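Local coordinates for protein adhesin A (Fusobacterium nucleatum, PDB 3ETZ) that probably mediates bacterial adhesion, forming an antiparallel helical hairpin that can assemble into oligomers through a leucine chain, at residues A42-E47 and E90-K95; V49-S54 and L84-E88. The protein carries 1 engineered substitution. All blocks are in the same frame, centred on the assembly; numbering follows the deposited sequence.

Contact 1: A42-E47 and E90-K95; sequences ALAQNE and EMEQQK
This contact belongs to the antiparallel helix-loop-helix hairpin of the FadA adhesin and joins its two long arms close to the centre of the chain. Both segments are continuous alpha-helix, with phi/psi near -63/-41 and i to i+4 backbone bonds such as Glu47 N to Leu43 O (2.8 Å) and Lys95 N to Met91 O (2.9 Å). The short axes of 42-47 and 90-95 approach to 9.8 Å and run at 149° to each other, a splayed antiparallel pair. The register is set by Leu43 and Met91, whose CA atoms are 5.9 Å apart. The apolar centre is small. Leu43 (t, p) brings CD1 to 3.6 Å from Met91 CE, while its CD2 lies 3.6 Å from Lys95 CG, the aliphatic part of the lysine. Met91 is m, t, so it stays extended as far as SD, and a p chi3 turns CE toward Leu43; Asn46 CB rests 3.6 Å from Met91 CG. On one flank the amide ends of Asn46 (chi1 m) and Gln94 (m, t) gather beside the carboxylate of the extended Glu90 (t, t); Gln94 also lies against Ala42 and Leu43. On the other flank the charges of Glu47 (m, t) and Lys95 (m, t, t, t) stay 4.3 Å apart, OE2 to NZ, beyond a salt bridge. A water links them instead, donating to Glu47 OE2 (2.7 Å) and accepting from Lys95 NZ (2.6 Å). Within the hairpin the packing of helix 5-63 on helix 70-108 continues in both directions, as Leu43 also touches Ile98 and Asn46 touches Leu87.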
loop_
_atom_site.group_PDB
_atom_site.type_symbol
_atom_site.label_atom_id
_atom_site.label_comp_id
_atom_site.label_asym_id
_atom_site.label_seq_id
_atom_site.Cartn_x
_atom_site.Cartn_y
_atom_site.Cartn_z
ATOM N N ALA A 42 3.100 -6.868 1.627
ATOM C CA ALA A 42 3.869 -6.414 0.480
ATOM C C ALA A 42 4.877 -5.339 0.912
ATOM O O ALA A 42 5.998 -5.311 0.444
ATOM C CB ALA A 42 2.925 -5.855 -0.593
ATOM N N LEU A 43 4.460 -4.438 1.790
ATOM C CA LEU A 43 5.369 -3.399 2.255
ATOM C C LEU A 43 6.589 -4.016 2.966
ATOM O O LEU A 43 7.727 -3.620 2.713
ATOM C CB LEU A 43 4.650 -2.451 3.211
ATOM C CG LEU A 43 5.557 -1.413 3.887
ATOM C CD1 LEU A 43 6.243 -0.558 2.797
ATOM C CD2 LEU A 43 4.736 -0.540 4.831
ATOM N N ALA A 44 6.349 -4.983 3.845
ATOM C CA ALA A 44 7.453 -5.636 4.586
ATOM C C ALA A 44 8.431 -6.321 3.625
ATOM O O ALA A 44 9.656 -6.245 3.791
ATOM C CB ALA A 44 6.883 -6.662 5.617
ATOM N N GLN A 45 7.899 -6.970 2.596
ATOM C CA GLN A 45 8.759 -7.637 1.650
ATOM C C GLN A 45 9.524 -6.588 0.855
ATOM O O GLN A 45 10.712 -6.752 0.569
ATOM C CB GLN A 45 7.941 -8.561 0.740
ATOM C CG GLN A 45 8.768 -9.139 -0.393
ATOM C CD GLN A 45 8.208 -10.439 -0.960
ATOM O OE1 GLN A 45 7.019 -10.533 -1.299
ATOM N NE2 GLN A 45 9.073 -11.451 -1.072
ATOM N N ASN A 46 8.851 -5.491 0.515
ATOM C CA ASN A 46 9.494 -4.413 -0.230
ATOM C C ASN A 46 10.627 -3.735 0.556
ATOM O O ASN A 46 11.664 -3.407 -0.017
ATOM C CB ASN A 46 8.471 -3.340 -0.633
ATOM C CG ASN A 46 7.720 -3.699 -1.924
ATOM O OD1 ASN A 46 6.654 -3.143 -2.230
ATOM N ND2 ASN A 46 8.281 -4.607 -2.684
ATOM N N GLU A 47 10.418 -3.499 1.841
ATOM C CA GLU A 47 11.466 -2.863 2.663
ATOM C C GLU A 47 12.771 -3.680 2.625
ATOM O O GLU A 47 13.869 -3.111 2.559
ATOM C CB GLU A 47 10.958 -2.704 4.110
ATOM C CG GLU A 47 9.778 -1.741 4.146
ATOM C CD GLU A 47 9.266 -1.403 5.532
ATOM O OE1 GLU A 47 9.125 -2.308 6.377
ATOM O OE2 GLU A 47 8.974 -0.213 5.766
ATOM N N GLU A 90 6.236 3.013 -4.646
ATOM C CA GLU A 90 5.329 1.886 -4.359
ATOM C C GLU A 90 5.142 1.767 -2.826
ATOM O O GLU A 90 4.014 1.652 -2.322
ATOM C CB GLU A 90 5.924 0.569 -4.901
ATOM C CG GLU A 90 5.115 -0.704 -4.590
ATOM C CD GLU A 90 5.669 -1.941 -5.288
ATOM O OE1 GLU A 90 6.200 -1.798 -6.399
ATOM O OE2 GLU A 90 5.568 -3.053 -4.744
ATOM N N MET A 91 6.248 1.799 -2.073
ATOM C CA MET A 91 6.146 1.680 -0.609
ATOM C C MET A 91 5.382 2.829 0.037
ATOM O O MET A 91 4.657 2.638 1.007
ATOM C CB MET A 91 7.552 1.550 0.009
ATOM C CG MET A 91 8.242 0.241 -0.389
ATOM S SD MET A 91 9.902 0.121 0.345
ATOM C CE MET A 91 9.591 0.251 1.853
ATOM N N GLU A 92 5.550 4.036 -0.507
ATOM C CA GLU A 92 4.819 5.204 0.001
ATOM C C GLU A 92 3.296 4.987 -0.177
ATOM O O GLU A 92 2.493 5.306 0.704
ATOM C CB GLU A 92 5.265 6.454 -0.774
ATOM C CG GLU A 92 4.685 7.769 -0.302
ATOM C CD GLU A 92 5.384 8.977 -0.931
ATOM O OE1 GLU A 92 6.638 9.011 -0.972
ATOM O OE2 GLU A 92 4.676 9.908 -1.374
ATOM N N GLN A 93 2.895 4.458 -1.331
ATOM C CA GLN A 93 1.480 4.215 -1.578
ATOM C C GLN A 93 0.962 3.105 -0.658
ATOM O O GLN A 93 -0.178 3.156 -0.197
ATOM C CB GLN A 93 1.256 3.835 -3.056
ATOM C CG GLN A 93 1.402 5.018 -4.018
ATOM C CD GLN A 93 0.548 6.221 -3.617
ATOM O OE1 GLN A 93 -0.650 6.095 -3.383
ATOM N NE2 GLN A 93 1.175 7.386 -3.524
ATOM N N GLN A 94 1.794 2.096 -0.394
ATOM C CA GLN A 94 1.417 1.024 0.507
ATOM C C GLN A 94 1.229 1.557 1.927
ATOM O O GLN A 94 0.275 1.174 2.621
ATOM C CB GLN A 94 2.460 -0.113 0.465
ATOM C CG GLN A 94 2.319 -0.950 -0.818
ATOM C CD GLN A 94 3.537 -1.799 -1.153
ATOM O OE1 GLN A 94 4.640 -1.625 -0.601
ATOM N NE2 GLN A 94 3.351 -2.697 -2.099
ATOM N N LYS A 95 2.122 2.441 2.369
ATOM C CA LYS A 95 1.967 3.021 3.709
ATOM C C LYS A 95 0.720 3.896 3.752
ATOM O O LYS A 95 0.049 3.949 4.776
ATOM C CB LYS A 95 3.177 3.870 4.115
ATOM C CG LYS A 95 4.422 3.041 4.421
ATOM C CD LYS A 95 5.610 3.919 4.803
ATOM C CE LYS A 95 6.824 3.075 5.219
ATOM N NZ LYS A 95 8.052 3.931 5.301
HETATM O O HOH W 1 9.699 2.052 4.568
#

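Contact 2: V49-S54 and L84-E88; sequences VYNELS and LKKLE
Tyr50 overlaps Leu84 and Leu87 of the facing helix, its ring edge meeting Leu84 O (3.7 Å from CE2) and its CB lying 3.7 Å from Leu87 CD2. Both segments are regular alpha-helix. Their short axes come within 10.6 Å and run antiparallel at 161°, with the CA atoms of Tyr50 and Leu84 nearest, 6.7 Å apart. Tyr50 chi1 is t, which carries the ring toward the facing helix. Leu84 (m, t) reaches between Tyr50, Leu53 and Ser54: its CD2 is 3.9 Å from Tyr50 CD2 and 3.8 Å from Leu53 CB, and its CD1 is 3.8 Å from Ser54 CA. Ser54 (m) turns its OG back to donate to Tyr50 O (2.7 Å). Leu87 (t, p) also brings CD2 to 4.0 Å from Val49 CG1. This apolar seam along two antiparallel helices is consistent with the coiled coil predicted for this chain. Between helices 5-63 and 70-108 it extends further, with Tyr50 touching Met91, Leu53 touching Tyr80 and Leu84 touching Ala57.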
loop_
_atom_site.group_PDB
_atom_site.type_symbol
_atom_site.label_atom_id
_atom_site.label_comp_id
_atom_site.label_asym_id
_atom_site.label_seq_id
_atom_site.Cartn_x
_atom_site.Cartn_y
_atom_site.Cartn_z
ATOM N N VAL A 49 13.733 -5.796 0.220
ATOM C CA VAL A 49 14.315 -5.626 -1.102
ATOM C C VAL A 49 14.981 -4.265 -1.268
ATOM O O VAL A 49 16.070 -4.151 -1.842
ATOM C CB VAL A 49 13.223 -5.782 -2.208
ATOM C CG1 VAL A 49 13.781 -5.346 -3.561
ATOM C CG2 VAL A 49 12.745 -7.218 -2.268
ATOM N N TYR A 50 14.312 -3.222 -0.793
ATOM C CA TYR A 50 14.845 -1.867 -0.924
ATOM C C TYR A 50 16.182 -1.734 -0.189
ATOM O O TYR A 50 17.124 -1.135 -0.708
ATOM C CB TYR A 50 13.854 -0.857 -0.354
ATOM C CG TYR A 50 14.296 0.595 -0.443
ATOM C CD1 TYR A 50 14.953 1.224 0.621
ATOM C CD2 TYR A 50 14.035 1.345 -1.590
ATOM C CE1 TYR A 50 15.333 2.570 0.542
ATOM C CE2 TYR A 50 14.406 2.701 -1.691
ATOM C CZ TYR A 50 15.050 3.303 -0.614
ATOM O OH TYR A 50 15.362 4.630 -0.656
ATOM N N ASN A 51 16.250 -2.277 1.017
ATOM C CA ASN A 51 17.482 -2.149 1.790
ATOM C C ASN A 51 18.644 -2.866 1.103
ATOM O O ASN A 51 19.735 -2.295 0.934
ATOM C CB ASN A 51 17.290 -2.706 3.199
ATOM C CG ASN A 51 16.351 -1.877 4.029
ATOM O OD1 ASN A 51 16.072 -0.718 3.720
ATOM N ND2 ASN A 51 15.869 -2.458 5.102
ATOM N N GLU A 52 18.395 -4.106 0.694
ATOM C CA GLU A 52 19.415 -4.906 0.038
ATOM C C GLU A 52 19.892 -4.270 -1.254
ATOM O O GLU A 52 21.106 -4.253 -1.535
ATOM C CB GLU A 52 18.867 -6.298 -0.258
ATOM C CG GLU A 52 18.757 -7.168 0.980
ATOM C CD GLU A 52 17.983 -8.450 0.727
ATOM O OE1 GLU A 52 17.822 -8.829 -0.456
ATOM O OE2 GLU A 52 17.540 -9.076 1.713
ATOM N N LEU A 53 18.945 -3.749 -2.044
ATOM C CA LEU A 53 19.285 -3.125 -3.312
ATOM C C LEU A 53 19.945 -1.755 -3.133
ATOM O O LEU A 53 20.779 -1.347 -3.929
ATOM C CB LEU A 53 18.032 -3.044 -4.204
ATOM C CG LEU A 53 17.912 -4.081 -5.352
ATOM C CD1 LEU A 53 18.760 -5.338 -5.086
ATOM C CD2 LEU A 53 16.462 -4.423 -5.621
ATOM N N SER A 54 19.568 -1.037 -2.098
ATOM C CA SER A 54 20.196 0.251 -1.850
ATOM C C SER A 54 21.655 -0.014 -1.497
ATOM O O SER A 54 22.542 0.731 -1.877
ATOM C CB SER A 54 19.509 0.983 -0.696
ATOM O OG SER A 54 18.199 1.367 -1.069
ATOM N N LEU A 84 15.091 2.194 -7.574
ATOM C CA LEU A 84 14.838 2.407 -6.144
ATOM C C LEU A 84 13.840 3.557 -5.952
ATOM O O LEU A 84 13.039 3.540 -5.020
ATOM C CB LEU A 84 16.151 2.680 -5.403
ATOM C CG LEU A 84 17.063 1.439 -5.356
ATOM C CD1 LEU A 84 18.459 1.775 -4.806
ATOM C CD2 LEU A 84 16.383 0.370 -4.498
ATOM N N LYS A 85 13.869 4.551 -6.839
ATOM C CA LYS A 85 12.901 5.650 -6.725
ATOM C C LYS A 85 11.489 5.138 -7.007
ATOM O O LYS A 85 10.526 5.586 -6.403
ATOM C CB LYS A 85 13.236 6.785 -7.699
ATOM C CG LYS A 85 14.384 7.665 -7.240
ATOM C CD LYS A 85 14.750 8.647 -8.344
ATOM C CE LYS A 85 15.991 9.468 -7.977
ATOM N NZ LYS A 85 16.479 10.272 -9.151
ATOM N N LYS A 86 11.372 4.196 -7.931
ATOM C CA LYS A 86 10.072 3.618 -8.247
ATOM C C LYS A 86 9.621 2.758 -7.065
ATOM O O LYS A 86 8.442 2.763 -6.704
ATOM C CB LYS A 86 10.166 2.741 -9.498
ATOM C CG LYS A 86 10.392 3.512 -10.790
ATOM C CD LYS A 86 10.440 2.507 -11.942
ATOM C CE LYS A 86 10.607 3.175 -13.298
ATOM N NZ LYS A 86 10.647 2.143 -14.375
ATOM N N LEU A 87 10.558 2.012 -6.471
ATOM C CA LEU A 87 10.209 1.152 -5.347
ATOM C C LEU A 87 9.785 1.995 -4.130
ATOM O O LEU A 87 8.912 1.627 -3.342
ATOM C CB LEU A 87 11.403 0.236 -5.017
ATOM C CG LEU A 87 11.206 -0.730 -3.860
ATOM C CD1 LEU A 87 9.973 -1.636 -4.111
ATOM C CD2 LEU A 87 12.491 -1.570 -3.728
ATOM N N GLU A 88 10.388 3.158 -4.006
ATOM C CA GLU A 88 10.083 4.067 -2.907
ATOM C C GLU A 88 8.645 4.611 -3.064
ATOM O O GLU A 88 7.912 4.783 -2.088
ATOM C CB GLU A 88 11.104 5.207 -2.927
ATOM C CG GLU A 88 10.993 6.195 -1.816
ATOM C CD GLU A 88 12.285 6.992 -1.639
ATOM O OE1 GLU A 88 12.954 7.251 -2.686
ATOM O OE2 GLU A 88 12.613 7.365 -0.470
#

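In the fold
From the N terminus, helix 5-63 passes first through 42-47 and then through 49-54, before a short connection turns the chain back into helix 70-108. Going back along that arm, 84-88 meets 49-54 first, closing the inner loop of contact 2. Segment 90-95 then meets 42-47 and closes the wider loop of contact 1, so contact 2 is nested inside contact 1. Their centres lie about 10 Å apart along the same two-helix interface. They also touch directly, Met91 SD packing 4.1 Å from Tyr50 CB, and Asn46 lying against Leu87. Together they tie the middle of helix 70-108 to the C-terminal half of helix 5-63.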